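Local structure of Lmo0305 protein (Listeria monocytogenes, 3PJ0) at residues N89-H103 / E136-I150. The protein is a member of the beta-eliminating lyase family within the clan of pyridoxal-phosphate-dependent aminotransferases, and carries that cofactor bound to a lysine. Numbering follows the deposited sequence.
Sequences NRRVAYHPLSHLEIH and EPVSSVLIELPQREI
Ala93 N donates to Ser140 O and Leu142 N to Ala93 O (2.9 Å for the latter), pairing the parallel strands 91-94 and 140-144; just before the second strand, Ser139 N donates to Arg91 O. Where strand 91-94 ends, a water accepts from His95 N and donates to Leu142 O. At the strand starts, Asn89 holds CG opposite its backbone N (chi1 -178°), turning the amide toward Pro137: ND2 donates to Pro137 O (3.1 Å) from above the Pro137 carbonyl plane, while OD1 closes an Asx turn on Arg91 N.

On the face carrying Ala93 and Val141, Ala93 CB meets Val138 CG1 and Val141 CG2; Leu142 CD1 instead meets Leu100 CD2 of helix 99-102 (3.8 Å). Past the strands, the Gln147 amide stacks on one face of the His95 ring, planes 23° apart, with Pro96 CD over the other; His95 ND1 accepts from Leu97 N and NE2 bonds to Gln124 O, which fixes the ring's rotation.

At the far end, His103 NE2 donates to Glu149 OE2 (2.7 Å), in the ring plane, and Arg148 NH1 salt-bridges that oxygen from the opposite carboxylate face. Two waters link buried Glu144 OE1 to Leu97 O and His99 N. The two are neighbouring strands of the mixed seven-stranded sheet, consistent with the large domain of fold-type I pyridoxal-phosphate proteins.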
loop_
_atom_site.group_PDB
_atom_site.type_symbol
_atom_site.label_atom_id
_atom_site.label_comp_id
_atom_site.label_asym_id
_atom_site.label_seq_id
_atom_site.Cartn_x
_atom_site.Cartn_y
_atom_site.Cartn_z
ATOM N N ASN A 89 13.307 23.606 -7.555
ATOM C CA ASN A 89 13.921 23.908 -6.264
ATOM C C ASN A 89 13.626 22.771 -5.287
ATOM O O ASN A 89 12.487 22.587 -4.874
ATOM C CB ASN A 89 13.395 25.271 -5.771
ATOM C CG ASN A 89 14.015 25.717 -4.454
ATOM O OD1 ASN A 89 14.536 24.915 -3.696
ATOM N ND2 ASN A 89 13.930 27.010 -4.172
ATOM N N ARG A 90 14.659 22.023 -4.921
ATOM C CA ARG A 90 14.521 20.849 -4.026
ATOM C C ARG A 90 14.533 21.178 -2.540
ATOM O O ARG A 90 14.634 20.263 -1.699
ATOM C CB ARG A 90 15.587 19.776 -4.362
ATOM C CG ARG A 90 15.410 19.091 -5.734
ATOM C CD ARG A 90 14.421 17.930 -5.803
ATOM N NE ARG A 90 14.472 17.331 -7.137
ATOM C CZ ARG A 90 14.960 16.151 -7.485
ATOM N NH1 ARG A 90 15.349 15.233 -6.597
ATOM N NH2 ARG A 90 14.973 15.846 -8.784
ATOM N N ARG A 91 14.469 22.458 -2.176
ATOM C CA ARG A 91 14.360 22.809 -0.758
ATOM C C ARG A 91 12.879 22.998 -0.423
ATOM O O ARG A 91 12.117 23.536 -1.234
ATOM C CB ARG A 91 15.148 24.081 -0.406
ATOM C CG ARG A 91 16.645 23.857 -0.094
ATOM C CD ARG A 91 17.410 23.337 -1.256
ATOM N NE ARG A 91 17.310 24.239 -2.404
ATOM C CZ ARG A 91 17.752 23.969 -3.631
ATOM N NH1 ARG A 91 18.356 22.812 -3.898
ATOM N NH2 ARG A 91 17.584 24.872 -4.599
ATOM N N VAL A 92 12.476 22.528 0.748
ATOM C CA VAL A 92 11.112 22.764 1.285
ATOM C C VAL A 92 11.252 23.251 2.720
ATOM O O VAL A 92 12.357 23.196 3.276
ATOM C CB VAL A 92 10.209 21.526 1.236
ATOM C CG1 VAL A 92 10.082 21.029 -0.190
ATOM C CG2 VAL A 92 10.729 20.398 2.142
ATOM N N ALA A 93 10.157 23.696 3.336
ATOM C CA ALA A 93 10.215 24.150 4.706
ATOM C C ALA A 93 9.013 23.667 5.506
ATOM O O ALA A 93 7.883 23.650 5.016
ATOM C CB ALA A 93 10.335 25.710 4.781
ATOM N N TYR A 94 9.276 23.245 6.726
ATOM C CA TYR A 94 8.226 22.805 7.605
ATOM C C TYR A 94 8.666 22.760 9.080
ATOM O O TYR A 94 9.839 22.968 9.387
ATOM C CB TYR A 94 7.680 21.462 7.158
ATOM C CG TYR A 94 8.669 20.300 6.954
ATOM C CD1 TYR A 94 9.677 20.010 7.863
ATOM C CD2 TYR A 94 8.505 19.415 5.860
ATOM C CE1 TYR A 94 10.529 18.894 7.673
ATOM C CE2 TYR A 94 9.319 18.314 5.681
ATOM C CZ TYR A 94 10.332 18.051 6.569
ATOM O OH TYR A 94 11.133 16.937 6.343
ATOM N N HIS A 95 7.716 22.482 9.973
ATOM C CA HIS A 95 7.998 22.400 11.389
ATOM C C HIS A 95 9.038 21.277 11.648
ATOM O O HIS A 95 9.015 20.243 10.970
ATOM C CB HIS A 95 6.699 22.099 12.156
ATOM C CG HIS A 95 6.826 22.205 13.649
ATOM N ND1 HIS A 95 7.268 21.167 14.430
ATOM C CD2 HIS A 95 6.541 23.221 14.501
ATOM C CE1 HIS A 95 7.281 21.545 15.701
ATOM N NE2 HIS A 95 6.842 22.791 15.770
ATOM N N PRO A 96 9.949 21.461 12.619
ATOM C CA PRO A 96 10.957 20.437 12.962
ATOM C C PRO A 96 10.408 18.997 13.235
ATOM O O PRO A 96 11.107 18.000 13.014
ATOM C CB PRO A 96 11.567 20.988 14.266
ATOM C CG PRO A 96 11.441 22.435 14.137
ATOM C CD PRO A 96 10.125 22.669 13.447
ATOM N N LEU A 97 9.162 18.912 13.693
ATOM C CA LEU A 97 8.550 17.635 14.049
ATOM C C LEU A 97 7.540 17.183 13.003
ATOM O O LEU A 97 6.642 16.366 13.303
ATOM C CB LEU A 97 7.920 17.707 15.446
ATOM C CG LEU A 97 8.859 18.134 16.570
ATOM C CD1 LEU A 97 8.222 17.997 17.972
ATOM C CD2 LEU A 97 10.127 17.307 16.493
ATOM N N SER A 98 7.673 17.687 11.777
ATOM C CA SER A 98 6.812 17.202 10.699
ATOM C C SER A 98 6.944 15.686 10.589
ATOM O O SER A 98 7.989 15.107 10.892
ATOM C CB SER A 98 7.161 17.826 9.360
ATOM O OG SER A 98 6.425 17.190 8.310
ATOM N N HIS A 99 5.878 15.041 10.133
ATOM C CA HIS A 99 5.879 13.590 10.050
ATOM C C HIS A 99 6.964 13.164 9.062
ATOM O O HIS A 99 7.609 12.131 9.236
ATOM C CB HIS A 99 4.488 13.095 9.628
ATOM C CG HIS A 99 4.285 11.618 9.733
ATOM N ND1 HIS A 99 4.620 10.742 8.717
ATOM C CD2 HIS A 99 3.699 10.868 10.696
ATOM C CE1 HIS A 99 4.268 9.512 9.065
ATOM N NE2 HIS A 99 3.706 9.557 10.257
ATOM N N LEU A 100 7.161 13.980 8.032
ATOM C CA LEU A 100 8.181 13.726 7.028
ATOM C C LEU A 100 9.611 13.728 7.601
ATOM O O LEU A 100 10.479 12.983 7.168
ATOM C CB LEU A 100 8.107 14.784 5.914
ATOM C CG LEU A 100 6.949 14.872 4.877
ATOM C CD1 LEU A 100 7.108 13.833 3.828
ATOM C CD2 LEU A 100 5.497 14.915 5.469
ATOM N N GLU A 101 9.830 14.564 8.612
ATOM C CA GLU A 101 11.156 14.720 9.170
ATOM C C GLU A 101 11.521 13.632 10.164
ATOM O O GLU A 101 12.683 13.210 10.214
ATOM C CB GLU A 101 11.238 16.072 9.874
ATOM C CG GLU A 101 12.605 16.441 10.388
ATOM C CD GLU A 101 13.621 16.700 9.270
ATOM O OE1 GLU A 101 13.220 16.816 8.085
ATOM O OE2 GLU A 101 14.822 16.809 9.606
ATOM N N ILE A 102 10.538 13.173 10.943
ATOM C CA ILE A 102 10.831 12.234 12.036
ATOM C C ILE A 102 10.199 10.843 12.023
ATOM O O ILE A 102 10.693 9.960 12.745
ATOM C CB ILE A 102 10.518 12.900 13.416
ATOM C CG1 ILE A 102 9.028 13.141 13.604
ATOM C CG2 ILE A 102 11.307 14.250 13.562
ATOM C CD1 ILE A 102 8.667 13.664 15.006
ATOM N N HIS A 103 9.134 10.620 11.250
ATOM C CA HIS A 103 8.438 9.341 11.298
ATOM C C HIS A 103 8.449 8.502 10.017
ATOM O O HIS A 103 7.755 7.497 9.962
ATOM C CB HIS A 103 6.973 9.514 11.739
ATOM C CG HIS A 103 6.798 10.053 13.127
ATOM N ND1 HIS A 103 7.318 9.437 14.244
ATOM C CD2 HIS A 103 6.080 11.108 13.580
ATOM C CE1 HIS A 103 6.956 10.109 15.321
ATOM N NE2 HIS A 103 6.220 11.144 14.944
ATOM N N GLU A 136 17.262 30.832 2.286
ATOM C CA GLU A 136 17.236 30.531 0.871
ATOM C C GLU A 136 15.799 30.257 0.462
ATOM O O GLU A 136 14.956 29.908 1.308
ATOM C CB GLU A 136 18.134 29.336 0.512
ATOM C CG GLU A 136 17.824 28.088 1.285
ATOM C CD GLU A 136 18.817 26.988 1.001
ATOM O OE1 GLU A 136 18.997 26.660 -0.186
ATOM O OE2 GLU A 136 19.423 26.475 1.968
ATOM N N PRO A 137 15.515 30.396 -0.836
ATOM C CA PRO A 137 14.160 30.169 -1.313
ATOM C C PRO A 137 13.762 28.695 -1.239
ATOM O O PRO A 137 14.632 27.808 -1.243
ATOM C CB PRO A 137 14.203 30.635 -2.774
ATOM C CG PRO A 137 15.497 31.381 -2.922
ATOM C CD PRO A 137 16.418 30.823 -1.914
ATOM N N VAL A 138 12.458 28.466 -1.166
ATOM C CA VAL A 138 11.904 27.111 -1.121
ATOM C C VAL A 138 10.806 26.921 -2.157
ATOM O O VAL A 138 10.162 27.892 -2.558
ATOM C CB VAL A 138 11.342 26.778 0.284
ATOM C CG1 VAL A 138 12.505 26.718 1.292
ATOM C CG2 VAL A 138 10.250 27.792 0.722
ATOM N N SER A 139 10.617 25.684 -2.633
ATOM C CA SER A 139 9.535 25.390 -3.572
ATOM C C SER A 139 8.195 25.336 -2.856
ATOM O O SER A 139 7.168 25.734 -3.418
ATOM C CB SER A 139 9.751 24.066 -4.309
ATOM O OG SER A 139 9.985 22.997 -3.407
ATOM N N SER A 140 8.198 24.780 -1.644
ATOM C CA SER A 140 6.984 24.709 -0.855
ATOM C C SER A 140 7.222 24.780 0.655
ATOM O O SER A 140 8.348 24.567 1.172
ATOM C CB SER A 140 6.241 23.400 -1.152
ATOM O OG SER A 140 6.950 22.335 -0.591
ATOM N N VAL A 141 6.136 25.130 1.333
ATOM C CA VAL A 141 6.030 25.113 2.778
ATOM C C VAL A 141 4.921 24.109 3.035
ATOM O O VAL A 141 3.890 24.081 2.326
ATOM C CB VAL A 141 5.659 26.512 3.348
ATOM C CG1 VAL A 141 5.241 26.442 4.818
ATOM C CG2 VAL A 141 6.828 27.462 3.184
ATOM N N LEU A 142 5.122 23.301 4.060
ATOM C CA LEU A 142 4.129 22.308 4.477
ATOM C C LEU A 142 3.672 22.718 5.850
ATOM O O LEU A 142 4.495 23.048 6.706
ATOM C CB LEU A 142 4.746 20.907 4.498
ATOM C CG LEU A 142 3.901 19.738 5.053
ATOM C CD1 LEU A 142 4.428 18.401 4.459
ATOM C CD2 LEU A 142 3.859 19.652 6.594
ATOM N N ILE A 143 2.353 22.730 6.048
ATOM C CA ILE A 143 1.720 23.083 7.323
ATOM C C ILE A 143 0.888 21.885 7.799
ATOM O O ILE A 143 0.150 21.280 7.035
ATOM C CB ILE A 143 0.756 24.295 7.145
ATOM C CG1 ILE A 143 1.485 25.496 6.538
ATOM C CG2 ILE A 143 0.012 24.592 8.422
ATOM C CD1 ILE A 143 2.655 26.051 7.365
ATOM N N GLU A 144 1.020 21.537 9.071
ATOM C CA GLU A 144 0.256 20.418 9.670
ATOM C C GLU A 144 -0.787 21.012 10.640
ATOM O O GLU A 144 -0.415 21.641 11.627
ATOM C CB GLU A 144 1.216 19.485 10.419
ATOM C CG GLU A 144 0.560 18.263 11.012
ATOM C CD GLU A 144 1.485 17.468 11.942
ATOM O OE1 GLU A 144 2.667 17.210 11.581
ATOM O OE2 GLU A 144 0.997 17.110 13.023
ATOM N N LEU A 145 -2.077 20.842 10.314
ATOM C CA LEU A 145 -3.181 21.357 11.123
ATOM C C LEU A 145 -3.924 20.175 11.755
ATOM O O LEU A 145 -4.507 19.359 11.041
ATOM C CB LEU A 145 -4.171 22.170 10.280
ATOM C CG LEU A 145 -3.653 23.348 9.493
ATOM C CD1 LEU A 145 -4.716 23.960 8.577
ATOM C CD2 LEU A 145 -3.093 24.419 10.435
ATOM N N PRO A 146 -3.835 20.026 13.083
ATOM C CA PRO A 146 -3.082 20.784 14.054
ATOM C C PRO A 146 -1.700 20.175 14.157
ATOM O O PRO A 146 -1.487 19.122 13.553
ATOM C CB PRO A 146 -3.872 20.553 15.335
ATOM C CG PRO A 146 -4.334 19.172 15.213
ATOM C CD PRO A 146 -4.541 18.904 13.729
ATOM N N GLN A 147 -0.795 20.772 14.929
ATOM C CA GLN A 147 0.569 20.249 15.061
ATOM C C GLN A 147 0.559 19.208 16.161
ATOM O O GLN A 147 0.667 19.522 17.353
ATOM C CB GLN A 147 1.578 21.362 15.370
ATOM C CG GLN A 147 3.016 20.913 15.183
ATOM C CD GLN A 147 3.453 20.942 13.715
ATOM O OE1 GLN A 147 3.405 21.989 13.080
ATOM N NE2 GLN A 147 3.870 19.789 13.172
ATOM N N ARG A 148 0.409 17.961 15.749
ATOM C CA ARG A 148 0.227 16.859 16.702
ATOM C C ARG A 148 1.330 16.661 17.743
ATOM O O ARG A 148 1.027 16.416 18.905
ATOM C CB ARG A 148 0.035 15.560 15.926
ATOM C CG ARG A 148 -0.154 14.309 16.789
ATOM C CD ARG A 148 1.165 13.533 17.030
ATOM N NE ARG A 148 0.840 12.247 17.630
ATOM C CZ ARG A 148 1.549 11.111 17.558
ATOM N NH1 ARG A 148 2.706 11.040 16.918
ATOM N NH2 ARG A 148 1.080 10.014 18.150
ATOM N N GLU A 149 2.588 16.767 17.333
ATOM C CA GLU A 149 3.705 16.494 18.250
ATOM C C GLU A 149 3.829 17.502 19.387
ATOM O O GLU A 149 4.506 17.235 20.381
ATOM C CB GLU A 149 5.023 16.379 17.493
ATOM C CG GLU A 149 5.030 15.247 16.487
ATOM C CD GLU A 149 5.134 13.846 17.074
ATOM O OE1 GLU A 149 5.654 13.668 18.185
ATOM O OE2 GLU A 149 4.717 12.907 16.366
ATOM N N ILE A 150 3.164 18.650 19.259
ATOM C CA ILE A 150 3.180 19.642 20.347
ATOM C C ILE A 150 1.794 19.726 21.031
ATOM O O ILE A 150 1.437 20.705 21.660
ATOM C CB ILE A 150 3.775 21.009 19.918
ATOM C CG1 ILE A 150 2.992 21.657 18.780
ATOM C CG2 ILE A 150 5.216 20.842 19.492
ATOM C CD1 ILE A 150 3.470 23.062 18.484
HETATM O O HOH W 1 17.135 27.247 -2.178
HETATM O O HOH W 2 4.851 22.238 9.224
HETATM O O HOH W 3 4.132 15.285 12.685
HETATM O O HOH W 4 3.685 16.876 9.184
#